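Local coordinates for protein agmatinase (Deinococcus radiodurans, PDB 1WOH) that probably hydrolyses agmatine to putrescine and urea, using two manganese ions per subunit, at residues P19-D24 against A81-V86; T73-V78 against E299-V304; L146-T151 against V191-A196. All coordinates share one frame; numbering follows the deposited sequence.

The three contacts lie some 18 to 19 Å from the centre of one alpha/beta subunit, built on a parallel sheet. Contact 1 joins the N-terminal loop to strand 80-85, which is outermost on one side of the sheet within this chain. Contact 2 ties residues 73-78, strand 73-74 and the turn after it, to helix 284-302. Contacts 1 and 2 cross along the chain, with centres about 22 Å apart. Contact 3 is nested inside the loop closed by contact 2. Its centre is about 34 Å from that of contact 1, on the opposite side of the chain's centre. It packs the loop of a manganese ligand on helix 188-196. Contacts 1 and 2 join parts from near the two ends of the chain to residues 73-86, far from contact 3.

Contact 1 of 3, residues P19-D24 against A81-V86; sequences PLVQPD and ADAGDV
A81 meets V21 through its methyl group. Its CB packs on V21 CG2 at 4.0 Å. D82, next in the strand, makes both backbone hydrogen bonds of the contact. D82 N donates to P19 O at 3.0 Å. D82 O accepts from V21 N at 2.9 Å. The two partners flank L20, the pattern of a single parallel bridge. L20 CD1 also packs against D82 O, at 3.1 Å, a tight approach. CG of L20, which carries this methyl, stands anti to the backbone N (chi1 -179°). I12 of a second subunit packs on both L20 and D82. The carboxylate of D82 turns elsewhere. Its OD1 accepts from G84 N at 2.8 Å, on the anti side, and closes an Asx turn. Its OD2 forms a salt bridge with R56 and accepts from F15 N. These bonds fix the buried acid from both oxygens. At A83, the CA sends a C-H toward V21 O, 3.3 Å away. The methyl of A83 sits between two apolar groups, V21 CG2 at 4.1 Å and P23 CG at 4.2 Å. The pyrrolidine ring of P23 also lies on the carbonyl O of A83, which CG and CD both touch. Helix 93-108 meets this patch, with Q106 on P23 and V107 on A83. G84 follows with a positive phi, a conformation that suits glycine, and its N lies near L20 CD1. A81, A83 and G84 bond by their backbones to strand 31-36, whereas D82 bonds to the loop. Strand 80-85 is one of the two outermost strands, within this chain, of the parallel sheet of the arginase fold, with the N-terminal loop joined to it by an isolated parallel bridge.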
# COMPACT_ATOMS: atom_id res chain seq x y z
N PRO A 19 -27.21 18.57 1.17
CA PRO A 19 -28.36 17.66 1.06
C PRO A 19 -28.36 16.95 -0.29
O PRO A 19 -27.94 17.53 -1.29
CB PRO A 19 -29.56 18.59 1.24
CG PRO A 19 -29.05 19.90 0.70
CD PRO A 19 -27.66 19.97 1.28
N LEU A 20 -28.82 15.71 -0.32
CA LEU A 20 -28.85 14.95 -1.56
C LEU A 20 -30.10 15.25 -2.37
O LEU A 20 -31.20 15.34 -1.82
CB LEU A 20 -28.77 13.45 -1.24
CG LEU A 20 -28.75 12.46 -2.42
CD1 LEU A 20 -27.65 12.81 -3.41
CD2 LEU A 20 -28.56 11.06 -1.87
N VAL A 21 -29.94 15.42 -3.68
CA VAL A 21 -31.07 15.70 -4.56
C VAL A 21 -30.97 14.95 -5.88
O VAL A 21 -29.95 14.35 -6.19
CB VAL A 21 -31.18 17.21 -4.87
CG1 VAL A 21 -31.45 17.98 -3.58
CG2 VAL A 21 -29.91 17.72 -5.53
N GLN A 22 -32.06 14.97 -6.64
CA GLN A 22 -32.10 14.31 -7.95
C GLN A 22 -31.90 15.39 -9.01
O GLN A 22 -32.48 16.46 -8.92
CB GLN A 22 -33.45 13.63 -8.16
CG GLN A 22 -33.65 12.39 -7.31
CD GLN A 22 -32.67 11.29 -7.67
OE1 GLN A 22 -32.65 10.80 -8.80
NE2 GLN A 22 -31.84 10.90 -6.70
N PRO A 23 -31.07 15.11 -10.03
CA PRO A 23 -30.79 16.07 -11.10
C PRO A 23 -31.99 16.84 -11.63
O PRO A 23 -31.93 18.06 -11.80
CB PRO A 23 -30.14 15.20 -12.17
CG PRO A 23 -29.36 14.23 -11.35
CD PRO A 23 -30.35 13.85 -10.26
N ASP A 24 -33.09 16.13 -11.89
CA ASP A 24 -34.29 16.77 -12.43
C ASP A 24 -35.36 16.95 -11.36
O ASP A 24 -36.54 17.13 -11.69
CB ASP A 24 -34.84 15.95 -13.58
CG ASP A 24 -35.55 14.69 -13.11
OD1 ASP A 24 -34.97 13.96 -12.27
OD2 ASP A 24 -36.67 14.43 -13.58
N ALA A 81 -25.92 21.69 -2.81
CA ALA A 81 -26.73 20.50 -3.04
C ALA A 81 -25.84 19.48 -3.75
O ALA A 81 -24.91 19.85 -4.45
CB ALA A 81 -27.94 20.83 -3.91
N ASP A 82 -26.11 18.20 -3.55
CA ASP A 82 -25.34 17.14 -4.21
C ASP A 82 -26.35 16.37 -5.05
O ASP A 82 -27.19 15.66 -4.51
CB ASP A 82 -24.69 16.21 -3.18
CG ASP A 82 -23.75 15.21 -3.82
OD1 ASP A 82 -24.00 14.83 -4.99
OD2 ASP A 82 -22.76 14.80 -3.17
N ALA A 83 -26.28 16.52 -6.38
CA ALA A 83 -27.21 15.85 -7.27
C ALA A 83 -26.82 14.40 -7.55
O ALA A 83 -27.40 13.75 -8.43
CB ALA A 83 -27.33 16.61 -8.58
N GLY A 84 -25.86 13.88 -6.80
CA GLY A 84 -25.43 12.51 -6.99
C GLY A 84 -24.58 12.32 -8.23
O GLY A 84 -23.91 13.26 -8.68
N ASP A 85 -24.60 11.11 -8.79
CA ASP A 85 -23.81 10.80 -9.98
C ASP A 85 -24.67 10.48 -11.19
O ASP A 85 -25.80 10.00 -11.05
CB ASP A 85 -22.92 9.57 -9.76
CG ASP A 85 -21.82 9.80 -8.75
OD1 ASP A 85 -21.52 10.96 -8.41
OD2 ASP A 85 -21.22 8.79 -8.31
N VAL A 86 -24.12 10.74 -12.36
CA VAL A 86 -24.80 10.41 -13.60
C VAL A 86 -24.84 8.88 -13.60
O VAL A 86 -23.86 8.23 -13.20
CB VAL A 86 -23.99 10.91 -14.83
CG1 VAL A 86 -24.70 10.54 -16.13
CG2 VAL A 86 -23.78 12.42 -14.75

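Contact 2 of 3, residues T73-V78 against E299-V304; sequences TRLQGV and EVFDHV
R74 and L75 run past D302 and F301, with CA atoms 7.2 Å apart for R74 and D302 and 6.7 Å for L75 and F301, and a type II turn from L75 to V78 follows. R74 crosses D302 at about a right angle and reaches E299. Its NH1 makes a salt bridge with E299 OE2 at 3.1 Å, and the hydrogen bond within it is weak. The oxygen lies in the guanidinium plane, at its edge, but the carboxylate itself is turned 82° from that plane. The chain of R74 bends at chi3 (-65°), which turns NE away from the straight course. On the way, CD passes D302 OD1 at 3.1 Å. The charged atoms R74 NE and D302 OD1 stay beyond salt-bridge distance, and D302 works through water instead. One water accepts a hydrogen bond from R74 NH1 and donates one to D302 OD1, at 2.6 Å. A second accepts from L75 N and donates to D302 OD2, at 2.8 Å. L184 of a third subunit packs on R74. The turn carries G77 at its third position with positive phi, as is usual for type II, and V78 N closes it on L75 O. It lies between the small antiparallel pair 66-67/73-74 and strand 80-85. The contact sets this connection against the C-terminal helix 284-302 of the arginase fold. Beside the charged groups lies an apolar patch. V78 CG1 stands over the centre of the F301 ring, 4.0 Å from its centroid and 9° off the normal, a CH-pi contact. L75 CD2 touches F301 at its root, 3.9 Å from CB. V31 of strand 31-36 touches both V78 and F301. E299 O accepts from D302 N and, in the plane of the imidazole, from H303 ND1.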
# COMPACT_ATOMS: atom_id res chain seq x y z
N THR A 73 -15.66 36.05 6.77
CA THR A 73 -16.29 34.79 6.38
C THR A 73 -16.65 34.75 4.90
O THR A 73 -17.13 35.73 4.34
CB THR A 73 -17.55 34.54 7.21
OG1 THR A 73 -17.20 34.47 8.60
CG2 THR A 73 -18.22 33.22 6.80
N ARG A 74 -16.42 33.60 4.28
CA ARG A 74 -16.74 33.43 2.86
C ARG A 74 -17.76 32.30 2.70
O ARG A 74 -17.78 31.36 3.50
CB ARG A 74 -15.47 33.15 2.06
CG ARG A 74 -14.60 34.39 1.86
CD ARG A 74 -13.43 34.14 0.94
NE ARG A 74 -12.50 33.17 1.49
CZ ARG A 74 -11.38 32.78 0.88
NH1 ARG A 74 -11.07 33.27 -0.31
NH2 ARG A 74 -10.59 31.89 1.47
N LEU A 75 -18.60 32.42 1.68
CA LEU A 75 -19.66 31.46 1.39
C LEU A 75 -20.76 31.48 2.44
O LEU A 75 -21.51 30.51 2.59
CB LEU A 75 -19.10 30.04 1.24
CG LEU A 75 -18.22 29.84 -0.01
CD1 LEU A 75 -17.77 28.39 -0.07
CD2 LEU A 75 -19.01 30.21 -1.26
N GLN A 76 -20.87 32.58 3.17
CA GLN A 76 -21.92 32.69 4.18
C GLN A 76 -23.27 32.77 3.48
O GLN A 76 -23.49 33.63 2.62
CB GLN A 76 -21.70 33.94 5.04
CG GLN A 76 -22.83 34.20 6.03
CD GLN A 76 -22.98 33.09 7.06
OE1 GLN A 76 -24.00 33.00 7.74
NE2 GLN A 76 -21.95 32.26 7.20
N GLY A 77 -24.18 31.87 3.83
CA GLY A 77 -25.49 31.88 3.22
C GLY A 77 -25.55 31.26 1.83
O GLY A 77 -26.61 31.23 1.21
N VAL A 78 -24.42 30.77 1.34
CA VAL A 78 -24.40 30.14 0.02
C VAL A 78 -24.89 28.70 0.17
O VAL A 78 -24.30 27.92 0.91
CB VAL A 78 -22.99 30.16 -0.59
CG1 VAL A 78 -22.99 29.49 -1.96
CG2 VAL A 78 -22.50 31.60 -0.72
N GLU A 299 -13.79 32.12 -3.82
CA GLU A 299 -13.37 33.19 -4.70
C GLU A 299 -14.50 33.56 -5.65
O GLU A 299 -14.78 34.74 -5.85
CB GLU A 299 -12.14 32.77 -5.51
CG GLU A 299 -10.88 32.50 -4.68
CD GLU A 299 -10.35 33.74 -3.98
OE1 GLU A 299 -10.66 34.86 -4.43
OE2 GLU A 299 -9.61 33.60 -2.98
N VAL A 300 -15.15 32.56 -6.24
CA VAL A 300 -16.25 32.84 -7.16
C VAL A 300 -17.34 33.69 -6.51
O VAL A 300 -17.69 34.76 -7.02
CB VAL A 300 -16.88 31.53 -7.69
CG1 VAL A 300 -18.18 31.82 -8.43
CG2 VAL A 300 -15.91 30.83 -8.64
N PHE A 301 -17.87 33.24 -5.38
CA PHE A 301 -18.94 33.99 -4.74
C PHE A 301 -18.52 35.30 -4.07
O PHE A 301 -19.37 36.04 -3.59
CB PHE A 301 -19.70 33.10 -3.77
CG PHE A 301 -20.62 32.13 -4.45
CD1 PHE A 301 -20.13 30.94 -4.98
CD2 PHE A 301 -21.96 32.44 -4.64
CE1 PHE A 301 -20.96 30.08 -5.69
CE2 PHE A 301 -22.81 31.59 -5.35
CZ PHE A 301 -22.31 30.40 -5.87
N ASP A 302 -17.22 35.58 -4.05
CA ASP A 302 -16.73 36.83 -3.47
C ASP A 302 -16.73 37.93 -4.52
O ASP A 302 -16.75 39.12 -4.18
CB ASP A 302 -15.31 36.66 -2.93
CG ASP A 302 -15.26 36.62 -1.41
OD1 ASP A 302 -14.15 36.55 -0.86
OD2 ASP A 302 -16.33 36.67 -0.77
N HIS A 303 -16.72 37.54 -5.79
CA HIS A 303 -16.70 38.52 -6.88
C HIS A 303 -17.82 38.38 -7.90
O HIS A 303 -17.72 38.92 -9.00
CB HIS A 303 -15.35 38.47 -7.61
CG HIS A 303 -14.17 38.68 -6.72
ND1 HIS A 303 -13.67 37.69 -5.90
CD2 HIS A 303 -13.39 39.77 -6.51
CE1 HIS A 303 -12.64 38.16 -5.22
NE2 HIS A 303 -12.45 39.42 -5.57
N VAL A 304 -18.88 37.67 -7.55
CA VAL A 304 -19.99 37.50 -8.48
C VAL A 304 -20.76 38.81 -8.62
O VAL A 304 -20.92 39.55 -7.65
CB VAL A 304 -20.99 36.40 -8.01
CG1 VAL A 304 -22.16 36.31 -8.98
CG2 VAL A 304 -20.29 35.06 -7.93
O HOH W 1 -11.88 35.63 -1.64
O HOH W 2 -17.42 34.08 -0.71

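Contact 3 of 3, residues L146-T151 against V191-A196; sequences LDFTDT and VAAARA
L146 and F148 press two bumps from the loop into the flank of helix 188-196. The tip of L146 is the first. Its CG, anti to the backbone N (chi1 -174°), carries CD2 to the helix. There CD2 settles against the backbone of V191, 3.6 Å from the CA, and also touches V191 CG2 at 3.9 Å. A194, one turn further on, borders the hollow, with its CB 4.1 Å from L146 CD2. The ring of F148 is the second bump. A193 CB lies in the ring plane at its edge, 3.9 Å from CE2. F148 CE2 comes to 3.7 Å from A194 N, while its CD2 meets A194 CB at 3.9 Å. The methyl of A194 thus meets both the leucine tip and the ring. Alanines at 193 and 194 keep the helix surface low, and the ring comes close to its backbone.

The loop follows strand 137-142 and carries the DAHLD motif of the arginase family. D147, between L146 and F148 in sequence, is a ligand of the first manganese ion, which is not bound to this chain in the model. D143 and H145 just before it are also manganese ligands. H199 meets F148 edge-to-face, and F163 and C167 of helix 162-169 also touch this ring. L69 of a fourth subunit packs on V191.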
# COMPACT_ATOMS: atom_id res chain seq x y z
N LEU A 146 -2.59 19.41 -23.47
CA LEU A 146 -3.51 20.26 -24.23
C LEU A 146 -4.90 19.64 -24.39
O LEU A 146 -5.91 20.35 -24.30
CB LEU A 146 -2.92 20.59 -25.60
CG LEU A 146 -3.72 21.60 -26.44
CD1 LEU A 146 -3.77 22.95 -25.73
CD2 LEU A 146 -3.07 21.74 -27.80
N ASP A 147 -4.96 18.34 -24.64
CA ASP A 147 -6.22 17.62 -24.81
C ASP A 147 -7.15 18.23 -25.88
O ASP A 147 -8.36 18.39 -25.67
CB ASP A 147 -6.95 17.51 -23.46
CG ASP A 147 -6.18 16.66 -22.46
OD1 ASP A 147 -5.37 15.81 -22.90
OD2 ASP A 147 -6.38 16.82 -21.24
N PHE A 148 -6.55 18.55 -27.02
CA PHE A 148 -7.27 19.12 -28.16
C PHE A 148 -6.99 18.23 -29.39
O PHE A 148 -7.03 18.69 -30.53
CB PHE A 148 -6.76 20.54 -28.44
CG PHE A 148 -7.70 21.36 -29.30
CD1 PHE A 148 -8.96 21.69 -28.83
CD2 PHE A 148 -7.31 21.80 -30.56
CE1 PHE A 148 -9.84 22.45 -29.61
CE2 PHE A 148 -8.17 22.56 -31.35
CZ PHE A 148 -9.44 22.88 -30.86
N THR A 149 -6.73 16.95 -29.14
CA THR A 149 -6.44 16.01 -30.22
C THR A 149 -7.70 15.55 -30.95
O THR A 149 -8.75 15.37 -30.34
CB THR A 149 -5.66 14.80 -29.65
OG1 THR A 149 -4.34 15.22 -29.29
CG2 THR A 149 -5.59 13.66 -30.66
N ASP A 150 -7.60 15.37 -32.26
CA ASP A 150 -8.75 14.90 -33.04
C ASP A 150 -8.96 13.41 -32.77
O ASP A 150 -9.96 13.01 -32.18
CB ASP A 150 -8.52 15.15 -34.53
CG ASP A 150 -9.69 14.70 -35.39
OD1 ASP A 150 -10.71 14.25 -34.82
OD2 ASP A 150 -9.59 14.80 -36.64
N THR A 151 -8.01 12.58 -33.22
CA THR A 151 -8.09 11.14 -33.00
C THR A 151 -6.81 10.61 -32.35
O THR A 151 -5.71 11.07 -32.64
CB THR A 151 -8.30 10.36 -34.33
OG1 THR A 151 -9.60 10.66 -34.86
CG2 THR A 151 -8.19 8.87 -34.10
N VAL A 191 -1.77 21.21 -31.25
CA VAL A 191 -1.22 22.50 -30.85
C VAL A 191 -1.43 23.55 -31.94
O VAL A 191 -1.86 24.67 -31.66
CB VAL A 191 0.29 22.39 -30.53
CG1 VAL A 191 0.87 23.77 -30.24
CG2 VAL A 191 0.51 21.48 -29.33
N ALA A 192 -1.14 23.18 -33.18
CA ALA A 192 -1.30 24.10 -34.30
C ALA A 192 -2.77 24.46 -34.53
O ALA A 192 -3.09 25.61 -34.85
CB ALA A 192 -0.71 23.49 -35.57
N ALA A 193 -3.67 23.49 -34.37
CA ALA A 193 -5.09 23.75 -34.56
C ALA A 193 -5.58 24.70 -33.46
O ALA A 193 -6.35 25.62 -33.73
CB ALA A 193 -5.89 22.45 -34.52
N ALA A 194 -5.13 24.46 -32.23
CA ALA A 194 -5.55 25.32 -31.13
C ALA A 194 -5.05 26.75 -31.37
O ALA A 194 -5.79 27.71 -31.17
CB ALA A 194 -5.00 24.79 -29.80
N ARG A 195 -3.79 26.89 -31.79
CA ARG A 195 -3.24 28.22 -32.04
C ARG A 195 -3.96 28.90 -33.21
O ARG A 195 -4.25 30.10 -33.15
CB ARG A 195 -1.74 28.15 -32.35
CG ARG A 195 -0.87 27.74 -31.16
CD ARG A 195 0.60 27.91 -31.50
NE ARG A 195 1.48 27.42 -30.44
CZ ARG A 195 1.57 27.97 -29.23
NH1 ARG A 195 0.83 29.02 -28.91
NH2 ARG A 195 2.42 27.46 -28.35
N ALA A 196 -4.25 28.14 -34.25
CA ALA A 196 -4.92 28.68 -35.43
C ALA A 196 -6.35 29.13 -35.13
O ALA A 196 -6.91 29.95 -35.87
CB ALA A 196 -4.92 27.65 -36.56